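Long-range contact in TssK C (Escherichia coli, PDB 5M2Y), which serves as a type VI secretion baseplate component, this being its C-terminal domain, which probably helps dock the baseplate onto the membrane complex: residues F30-Q44 with L84-S96. Residues are numbered along the deposited sequence; the frame is centred on the assembly and turned at random.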
ATOM      1  N   PHE A  30       5.275   0.147  -6.087  1.00 18.48           N
ATOM      2  CA  PHE A  30       4.868   0.600  -4.764  1.00 17.37           C
ATOM      3  C   PHE A  30       5.244  -0.329  -3.631  1.00 20.43           C
ATOM      4  O   PHE A  30       5.275  -1.543  -3.797  1.00 19.36           O
ATOM      5  CB  PHE A  30       3.354   0.833  -4.763  1.00 18.91           C
ATOM      6  CG  PHE A  30       2.870   1.875  -5.743  1.00 20.42           C
ATOM      7  CD1 PHE A  30       2.605   1.539  -7.063  1.00 23.86           C
ATOM      8  CD2 PHE A  30       2.655   3.180  -5.339  1.00 22.38           C
ATOM      9  CE1 PHE A  30       2.167   2.494  -7.965  1.00 25.02           C
ATOM     10  CE2 PHE A  30       2.211   4.138  -6.251  1.00 25.50           C
ATOM     11  CZ  PHE A  30       1.957   3.782  -7.555  1.00 24.14           C
ATOM     12  N   TRP A  31       5.518   0.267  -2.466  1.00 18.04           N
ATOM     13  CA  TRP A  31       5.844  -0.449  -1.235  1.00 18.51           C
ATOM     14  C   TRP A  31       5.138   0.167  -0.056  1.00 20.85           C
ATOM     15  O   TRP A  31       5.003   1.388   0.032  1.00 20.18           O
ATOM     16  CB  TRP A  31       7.346  -0.403  -0.917  1.00 18.17           C
ATOM     17  CG  TRP A  31       8.180  -1.333  -1.715  1.00 20.19           C
ATOM     18  CD1 TRP A  31       8.643  -2.557  -1.342  1.00 22.60           C
ATOM     19  CD2 TRP A  31       8.703  -1.083  -3.022  1.00 20.09           C
ATOM     20  NE1 TRP A  31       9.400  -3.105  -2.346  1.00 22.50           N
ATOM     21  CE2 TRP A  31       9.443  -2.223  -3.398  1.00 24.28           C
ATOM     22  CE3 TRP A  31       8.611  -0.011  -3.917  1.00 22.02           C
ATOM     23  CZ2 TRP A  31      10.064  -2.320  -4.643  1.00 24.14           C
ATOM     24  CZ3 TRP A  31       9.225  -0.107  -5.140  1.00 24.05           C
ATOM     25  CH2 TRP A  31       9.969  -1.235  -5.486  1.00 24.93           C
ATOM     26  N   LEU A  32       4.758  -0.687   0.880  1.00 17.50           N
ATOM     27  CA  LEU A  32       4.174  -0.282   2.146  1.00 16.78           C
ATOM     28  C   LEU A  32       5.191  -0.487   3.266  1.00 19.94           C
ATOM     29  O   LEU A  32       5.893  -1.500   3.298  1.00 19.90           O
ATOM     30  CB  LEU A  32       2.907  -1.105   2.442  1.00 16.49           C
ATOM     31  CG  LEU A  32       1.643  -0.771   1.657  1.00 20.17           C
ATOM     32  CD1 LEU A  32       0.574  -1.831   1.880  1.00 19.66           C
ATOM     33  CD2 LEU A  32       1.124   0.636   2.001  1.00 22.34           C
ATOM     34  N   SER A  33       5.282   0.494   4.156  1.00 16.50           N
ATOM     35  CA  SER A  33       6.125   0.420   5.355  1.00 16.00           C
ATOM     36  C   SER A  33       5.125   0.368   6.508  1.00 19.83           C
ATOM     37  O   SER A  33       4.219   1.197   6.558  1.00 20.58           O
ATOM     38  CB  SER A  33       7.044   1.633   5.460  1.00 19.50           C
ATOM     39  OG  SER A  33       7.631   1.737   6.742  1.00 25.79           O
ATOM     40  N   VAL A  34       5.205  -0.680   7.333  1.00 15.77           N
ATOM     41  CA  VAL A  34       4.216  -0.938   8.380  1.00 15.76           C
ATOM     42  C   VAL A  34       4.823  -1.058   9.769  1.00 19.29           C
ATOM     43  O   VAL A  34       5.803  -1.765   9.958  1.00 18.02           O
ATOM     44  CB  VAL A  34       3.399  -2.225   8.047  1.00 19.46           C
ATOM     45  CG1 VAL A  34       2.201  -2.401   8.976  1.00 19.43           C
ATOM     46  CG2 VAL A  34       2.965  -2.259   6.583  1.00 18.94           C
ATOM     47  N   ARG A  35       4.209  -0.371  10.724  1.00 17.19           N
ATOM     48  CA  ARG A  35       4.564  -0.481  12.128  1.00 18.25           C
ATOM     49  C   ARG A  35       3.292  -0.841  12.850  1.00 22.73           C
ATOM     50  O   ARG A  35       2.198  -0.420  12.466  1.00 21.52           O
ATOM     51  CB  ARG A  35       5.237   0.768  12.701  1.00 21.20           C
ATOM     52  CG  ARG A  35       4.483   2.057  12.520  1.00 34.66           C
ATOM     53  CD  ARG A  35       5.377   3.242  12.839  1.00 49.58           C
ATOM     54  NE  ARG A  35       6.405   3.451  11.818  1.00 59.83           N
ATOM     55  CZ  ARG A  35       6.251   4.237  10.754  1.00 73.17           C
ATOM     56  NH1 ARG A  35       5.114   4.884  10.561  1.00 62.39           N
ATOM     57  NH2 ARG A  35       7.236   4.374   9.884  1.00 55.95           N
ATOM     58  N   SER A  36       3.440  -1.685  13.850  1.00 21.18           N
ATOM     59  CA  SER A  36       2.306  -2.161  14.601  1.00 22.04           C
ATOM     60  C   SER A  36       2.687  -2.595  16.009  1.00 26.49           C
ATOM     61  O   SER A  36       3.857  -2.813  16.286  1.00 25.70           O
ATOM     62  CB  SER A  36       1.666  -3.318  13.857  1.00 26.33           C
ATOM     63  OG  SER A  36       0.382  -3.491  14.400  1.00 37.02           O
ATOM     64  N   SER A  37       1.687  -2.727  16.896  1.00 24.82           N
ATOM     65  CA  SER A  37       1.864  -3.228  18.260  1.00 26.17           C
ATOM     66  C   SER A  37       1.992  -4.767  18.202  1.00 31.69           C
ATOM     67  O   SER A  37       2.400  -5.394  19.170  1.00 32.31           O
ATOM     68  CB  SER A  37       0.698  -2.797  19.145  1.00 30.56           C
ATOM     69  OG  SER A  37      -0.546  -3.155  18.567  1.00 35.99           O
ATOM     70  N   MET A  38       1.655  -5.362  17.045  1.00 28.57           N
ATOM     71  CA  MET A  38       1.761  -6.794  16.760  1.00 28.31           C
ATOM     72  C   MET A  38       3.248  -7.154  16.626  1.00 32.10           C
ATOM     73  O   MET A  38       3.995  -6.389  16.010  1.00 32.26           O
ATOM     74  CB  MET A  38       1.047  -7.096  15.432  1.00 29.61           C
ATOM     75  CG  MET A  38       0.960  -8.546  15.054  1.00 32.84           C
ATOM     76  SD  MET A  38       0.141  -8.735  13.478  1.00 35.60           S
ATOM     77  CE  MET A  38      -0.290 -10.347  13.559  1.00 33.39           C
ATOM     78  N   PRO A  39       3.696  -8.308  17.168  1.00 28.69           N
ATOM     79  CA  PRO A  39       5.111  -8.693  17.018  1.00 28.37           C
ATOM     80  C   PRO A  39       5.533  -8.723  15.540  1.00 30.65           C
ATOM     81  O   PRO A  39       4.753  -9.139  14.689  1.00 28.79           O
ATOM     82  CB  PRO A  39       5.160 -10.091  17.631  1.00 30.84           C
ATOM     83  CG  PRO A  39       4.009 -10.132  18.581  1.00 35.69           C
ATOM     84  CD  PRO A  39       2.944  -9.304  17.957  1.00 30.74           C
ATOM     85  N   GLY A  40       6.736  -8.223  15.256  1.00 27.40           N
ATOM     86  CA  GLY A  40       7.298  -8.129  13.910  1.00 26.38           C
ATOM     87  C   GLY A  40       7.179  -9.355  13.019  1.00 28.57           C
ATOM     88  O   GLY A  40       6.776  -9.243  11.860  1.00 26.41           O
ATOM     89  N   HIS A  41       7.531 -10.544  13.548  1.00 25.72           N
ATOM     90  CA  HIS A  41       7.457 -11.794  12.779  1.00 25.31           C
ATOM     91  C   HIS A  41       6.007 -12.157  12.436  1.00 27.21           C
ATOM     92  O   HIS A  41       5.744 -12.733  11.380  1.00 26.67           O
ATOM     93  CB  HIS A  41       8.148 -12.955  13.530  1.00 27.24           C
ATOM     94  CG  HIS A  41       7.296 -13.612  14.578  1.00 31.58           C
ATOM     95  ND1 HIS A  41       7.166 -13.084  15.844  1.00 34.04           N
ATOM     96  CD2 HIS A  41       6.545 -14.734  14.508  1.00 33.70           C
ATOM     97  CE1 HIS A  41       6.355 -13.896  16.507  1.00 33.86           C
ATOM     98  NE2 HIS A  41       5.953 -14.898  15.740  1.00 34.11           N
ATOM     99  N   GLU A  42       5.073 -11.818  13.343  1.00 22.34           N
ATOM    100  CA  GLU A  42       3.648 -12.093  13.175  1.00 21.29           C
ATOM    101  C   GLU A  42       3.062 -11.148  12.136  1.00 23.45           C
ATOM    102  O   GLU A  42       2.259 -11.576  11.309  1.00 22.87           O
ATOM    103  CB  GLU A  42       2.947 -11.907  14.505  1.00 23.18           C
ATOM    104  CG  GLU A  42       1.834 -12.889  14.735  1.00 33.10           C
ATOM    105  CD  GLU A  42       1.135 -12.607  16.056  1.00 46.58           C
ATOM    106  OE1 GLU A  42       1.855 -12.401  17.046  1.00 36.42           O
ATOM    107  OE2 GLU A  42      -0.109 -12.522  16.070  1.00 36.11           O
ATOM    108  N   LEU A  43       3.481  -9.864  12.172  1.00 19.50           N
ATOM    109  CA  LEU A  43       3.035  -8.862  11.206  1.00 18.77           C
ATOM    110  C   LEU A  43       3.489  -9.268   9.795  1.00 21.38           C
ATOM    111  O   LEU A  43       2.708  -9.199   8.859  1.00 20.20           O
ATOM    112  CB  LEU A  43       3.567  -7.473  11.589  1.00 19.22           C
ATOM    113  CG  LEU A  43       3.172  -6.302  10.698  1.00 23.49           C
ATOM    114  CD1 LEU A  43       1.739  -5.948  10.884  1.00 23.65           C
ATOM    115  CD2 LEU A  43       4.026  -5.086  11.005  1.00 26.00           C
ATOM    116  N   GLN A  44       4.735  -9.750   9.662  1.00 18.12           N
ATOM    117  CA  GLN A  44       5.292 -10.182   8.377  1.00 17.16           C
ATOM    118  C   GLN A  44       4.474 -11.296   7.754  1.00 21.34           C
ATOM    119  O   GLN A  44       4.225 -11.287   6.544  1.00 20.55           O
ATOM    120  CB  GLN A  44       6.720 -10.678   8.566  1.00 18.36           C
ATOM    121  CG  GLN A  44       7.465 -10.867   7.263  1.00 20.17           C
ATOM    122  CD  GLN A  44       8.884 -11.303   7.490  1.00 27.80           C
ATOM    123  OE1 GLN A  44       9.173 -12.199   8.298  1.00 26.24           O
ATOM    124  NE2 GLN A  44       9.789 -10.700   6.713  1.00 21.55           N
ATOM    125  N   LEU A  84      14.859   4.997   7.825  1.00 25.65           N
ATOM    126  CA  LEU A  84      15.049   3.701   8.484  1.00 25.43           C
ATOM    127  C   LEU A  84      14.183   3.564   9.711  1.00 28.29           C
ATOM    128  O   LEU A  84      14.007   4.519  10.462  1.00 28.28           O
ATOM    129  CB  LEU A  84      16.515   3.497   8.892  1.00 25.95           C
ATOM    130  CG  LEU A  84      17.593   3.446   7.806  1.00 30.93           C
ATOM    131  CD1 LEU A  84      18.945   3.281   8.435  1.00 31.61           C
ATOM    132  CD2 LEU A  84      17.391   2.279   6.855  1.00 33.39           C
ATOM    133  N   ARG A  85      13.655   2.361   9.914  1.00 24.29           N
ATOM    134  CA  ARG A  85      12.835   2.019  11.063  1.00 24.25           C
ATOM    135  C   ARG A  85      13.165   0.599  11.430  1.00 25.79           C
ATOM    136  O   ARG A  85      12.812  -0.324  10.699  1.00 25.10           O
ATOM    137  CB  ARG A  85      11.341   2.120  10.747  1.00 26.66           C
ATOM    138  CG  ARG A  85      10.818   3.476  10.337  1.00 36.42           C
ATOM    139  CD  ARG A  85      10.661   4.421  11.502  1.00 44.68           C
ATOM    140  NE  ARG A  85      10.037   5.660  11.052  1.00 50.97           N
ATOM    141  CZ  ARG A  85      10.697   6.723  10.608  1.00 63.82           C
ATOM    142  NH1 ARG A  85      12.027   6.716  10.569  1.00 49.37           N
ATOM    143  NH2 ARG A  85      10.041   7.798  10.216  1.00 48.02           N
ATOM    144  N   LEU A  86      13.849   0.432  12.567  1.00 21.56           N
ATOM    145  CA  LEU A  86      14.249  -0.862  13.097  1.00 20.62           C
ATOM    146  C   LEU A  86      13.064  -1.812  13.259  1.00 22.77           C
ATOM    147  O   LEU A  86      13.173  -2.969  12.880  1.00 21.01           O
ATOM    148  CB  LEU A  86      14.932  -0.643  14.450  1.00 21.28           C
ATOM    149  CG  LEU A  86      15.479  -1.860  15.172  1.00 26.31           C
ATOM    150  CD1 LEU A  86      16.748  -2.378  14.500  1.00 26.99           C
ATOM    151  CD2 LEU A  86      15.782  -1.542  16.625  1.00 28.32           C
ATOM    152  N   GLU A  87      11.940  -1.308  13.780  1.00 19.69           N
ATOM    153  CA  GLU A  87      10.735  -2.081  14.072  1.00 20.15           C
ATOM    154  C   GLU A  87       9.714  -2.216  12.930  1.00 24.17           C
ATOM    155  O   GLU A  87       8.715  -2.919  13.092  1.00 24.08           O
ATOM    156  CB  GLU A  87      10.056  -1.507  15.315  1.00 22.27           C
ATOM    157  CG  GLU A  87      10.705  -1.999  16.598  1.00 35.00           C
ATOM    158  CD  GLU A  87      10.576  -1.102  17.824  1.00 62.31           C
ATOM    159  OE1 GLU A  87       9.557  -0.395  17.990  1.00 60.96           O
ATOM    160  OE2 GLU A  87      11.463  -1.225  18.693  1.00 60.10           O
ATOM    161  N   ASN A  88       9.953  -1.555  11.799  1.00 20.58           N
ATOM    162  CA  ASN A  88       9.042  -1.631  10.658  1.00 20.41           C
ATOM    163  C   ASN A  88       9.225  -2.850   9.790  1.00 23.58           C
ATOM    164  O   ASN A  88      10.305  -3.437   9.710  1.00 22.88           O
ATOM    165  CB  ASN A  88       9.125  -0.401   9.796  1.00 22.60           C
ATOM    166  CG  ASN A  88       8.382   0.745  10.389  1.00 36.71           C
ATOM    167  OD1 ASN A  88       8.291   0.914  11.611  1.00 30.35           O
ATOM    168  ND2 ASN A  88       7.859   1.581   9.545  1.00 27.74           N
ATOM    169  N   GLN A  89       8.133  -3.220   9.128  1.00 19.01           N
ATOM    170  CA  GLN A  89       8.093  -4.322   8.186  1.00 17.85           C
ATOM    171  C   GLN A  89       7.749  -3.731   6.842  1.00 19.94           C
ATOM    172  O   GLN A  89       6.898  -2.845   6.765  1.00 18.98           O
ATOM    173  CB  GLN A  89       7.039  -5.337   8.606  1.00 18.86           C
ATOM    174  CG  GLN A  89       7.415  -6.110   9.868  1.00 23.29           C
ATOM    175  CD  GLN A  89       8.618  -7.012   9.718  1.00 31.01           C
ATOM    176  OE1 GLN A  89       8.901  -7.558   8.642  1.00 23.03           O
ATOM    177  NE2 GLN A  89       9.299  -7.263  10.823  1.00 27.49           N
ATOM    178  N   TYR A  90       8.446  -4.187   5.795  1.00 15.77           N
ATOM    179  CA  TYR A  90       8.263  -3.672   4.443  1.00 15.08           C
ATOM    180  C   TYR A  90       7.623  -4.688   3.535  1.00 17.56           C
ATOM    181  O   TYR A  90       7.860  -5.885   3.674  1.00 16.94           O
ATOM    182  CB  TYR A  90       9.578  -3.118   3.876  1.00 16.24           C
ATOM    183  CG  TYR A  90      10.129  -1.990   4.731  1.00 18.00           C
ATOM    184  CD1 TYR A  90      10.905  -2.254   5.851  1.00 20.53           C
ATOM    185  CD2 TYR A  90       9.818  -0.674   4.453  1.00 18.85           C
ATOM    186  CE1 TYR A  90      11.370  -1.224   6.668  1.00 21.56           C
ATOM    187  CE2 TYR A  90      10.276   0.363   5.261  1.00 19.80           C
ATOM    188  CZ  TYR A  90      11.055   0.084   6.366  1.00 26.26           C
ATOM    189  OH  TYR A  90      11.502   1.103   7.177  1.00 26.80           O
ATOM    190  N   PHE A  91       6.749  -4.205   2.655  1.00 13.99           N
ATOM    191  CA  PHE A  91       6.017  -5.056   1.732  1.00 13.65           C
ATOM    192  C   PHE A  91       5.917  -4.432   0.366  1.00 18.85           C
ATOM    193  O   PHE A  91       5.674  -3.243   0.253  1.00 19.42           O
ATOM    194  CB  PHE A  91       4.594  -5.323   2.248  1.00 14.74           C
ATOM    195  CG  PHE A  91       4.504  -5.886   3.645  1.00 14.74           C
ATOM    196  CD1 PHE A  91       4.500  -5.050   4.748  1.00 16.26           C
ATOM    197  CD2 PHE A  91       4.423  -7.257   3.858  1.00 15.26           C
ATOM    198  CE1 PHE A  91       4.457  -5.580   6.045  1.00 16.60           C
ATOM    199  CE2 PHE A  91       4.372  -7.783   5.159  1.00 17.59           C
ATOM    200  CZ  PHE A  91       4.390  -6.941   6.247  1.00 15.47           C
ATOM    201  N   ALA A  92       6.084  -5.234  -0.665  1.00 15.31           N
ATOM    202  CA  ALA A  92       5.909  -4.762  -2.025  1.00 15.20           C
ATOM    203  C   ALA A  92       4.488  -5.009  -2.455  1.00 17.41           C
ATOM    204  O   ALA A  92       3.884  -5.996  -2.055  1.00 16.92           O
ATOM    205  CB  ALA A  92       6.834  -5.515  -2.958  1.00 16.39           C
ATOM    206  N   LEU A  93       3.952  -4.101  -3.274  1.00 14.69           N
ATOM    207  CA  LEU A  93       2.649  -4.310  -3.875  1.00 14.66           C
ATOM    208  C   LEU A  93       2.910  -4.900  -5.260  1.00 18.46           C
ATOM    209  O   LEU A  93       3.462  -4.234  -6.131  1.00 18.49           O
ATOM    210  CB  LEU A  93       1.849  -3.014  -3.985  1.00 15.00           C
ATOM    211  CG  LEU A  93       1.499  -2.282  -2.691  1.00 19.57           C
ATOM    212  CD1 LEU A  93       0.610  -1.099  -3.005  1.00 20.08           C
ATOM    213  CD2 LEU A  93       0.810  -3.207  -1.675  1.00 22.37           C
ATOM    214  N   ASP A  94       2.597  -6.184  -5.418  1.00 15.63           N
ATOM    215  CA  ASP A  94       2.757  -6.879  -6.687  1.00 15.66           C
ATOM    216  C   ASP A  94       1.404  -6.686  -7.376  1.00 20.07           C
ATOM    217  O   ASP A  94       0.432  -7.375  -7.069  1.00 19.94           O
ATOM    218  CB  ASP A  94       3.100  -8.366  -6.477  1.00 17.08           C
ATOM    219  CG  ASP A  94       3.493  -9.101  -7.750  1.00 26.15           C
ATOM    220  OD1 ASP A  94       3.349  -8.524  -8.843  1.00 27.39           O
ATOM    221  OD2 ASP A  94       3.902 -10.274  -7.652  1.00 28.67           O
ATOM    222  N   LEU A  95       1.345  -5.689  -8.265  1.00 17.71           N
ATOM    223  CA  LEU A  95       0.123  -5.324  -8.963  1.00 18.02           C
ATOM    224  C   LEU A  95      -0.025  -5.958 -10.331  1.00 23.69           C
ATOM    225  O   LEU A  95       0.928  -6.006 -11.107  1.00 24.33           O
ATOM    226  CB  LEU A  95       0.027  -3.803  -9.100  1.00 18.02           C
ATOM    227  CG  LEU A  95       0.168  -2.953  -7.811  1.00 21.56           C
ATOM    228  CD1 LEU A  95       0.305  -1.460  -8.133  1.00 22.04           C
ATOM    229  CD2 LEU A  95      -0.983  -3.217  -6.842  1.00 22.91           C
ATOM    230  N   SER A  96      -1.245  -6.406 -10.635  1.00 20.48           N
ATOM    231  CA  SER A  96      -1.607  -6.922 -11.956  1.00 21.71           C
ATOM    232  C   SER A  96      -1.706  -5.692 -12.876  1.00 27.05           C
ATOM    233  O   SER A  96      -1.715  -4.554 -12.390  1.00 26.19           O
ATOM    234  CB  SER A  96      -2.951  -7.644 -11.901  1.00 25.18           C
ATOM    235  OG  SER A  96      -4.034  -6.751 -11.724  1.00 29.53           O
TER
HETATM  236  O   HOH W   1       3.566  -1.769  -7.300  1.00 21.26           O
HETATM  237  O   HOH W   2       6.500  -3.107  -5.739  1.00 22.60           O
HETATM  238  O   HOH W   3      10.398   3.481   6.474  1.00 30.87           O
HETATM  239  O   HOH W   4       6.267  -2.571  14.270  1.00 23.77           O
HETATM  240  O   HOH W   5       6.382  -1.038  16.729  1.00 32.80           O
HETATM  241  O   HOH W   6       8.312  -7.944   5.657  1.00 24.86           O
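R85 and R35 meet just beyond the end of the antiparallel pairing of strands 30-35 and 89-95, neighbouring strands of the antiparallel sheet of this C-terminal domain. R85 starts a type I turn ending at N88, and its side chain, bent at chi2 (-76°), brings NE to 3.3 Å from NH2 of R35, two like charges with guanidinium planes obliquely turned; E123 offers R35 a long, weak ion pair. Water 4 joins E87 O to S36 N. N88 then spreads its amide between two partners: ND2 gives a hydrogen bond to S33 OG (2.8 Å), which lies in the amide plane, while OD1 accepts from R35 NE on a lone pair, at 3.2 Å. Q89 and V34 exchange both backbone bonds; Q89 bends at chi2, its CG 3.7 Å from L43 CD2 on helix 40-50. Y90 brings CE2 to 3.3 Å from S33 OG and also near its CB, and water 3 links Y90 OH to S33 OG. F91, again doubly bonded to L32 through the backbone, crosses V34 at about a right angle, CD1 3.7 Å from CG2, and turns its ring edge to Q44 O; F47 meets this ring from helix 40-50. On the face shared with S33 and Y90, A92 CB lies 3.6 Å from W31 NE1. L93 splits its methyls, CD1 to F30 CB and CD2 to L32 CD1. At the end of the pairing L95 CD1 approaches F30 CD1, and water 1 accepts from F30 N at 2.8 Å while donating to L93 O.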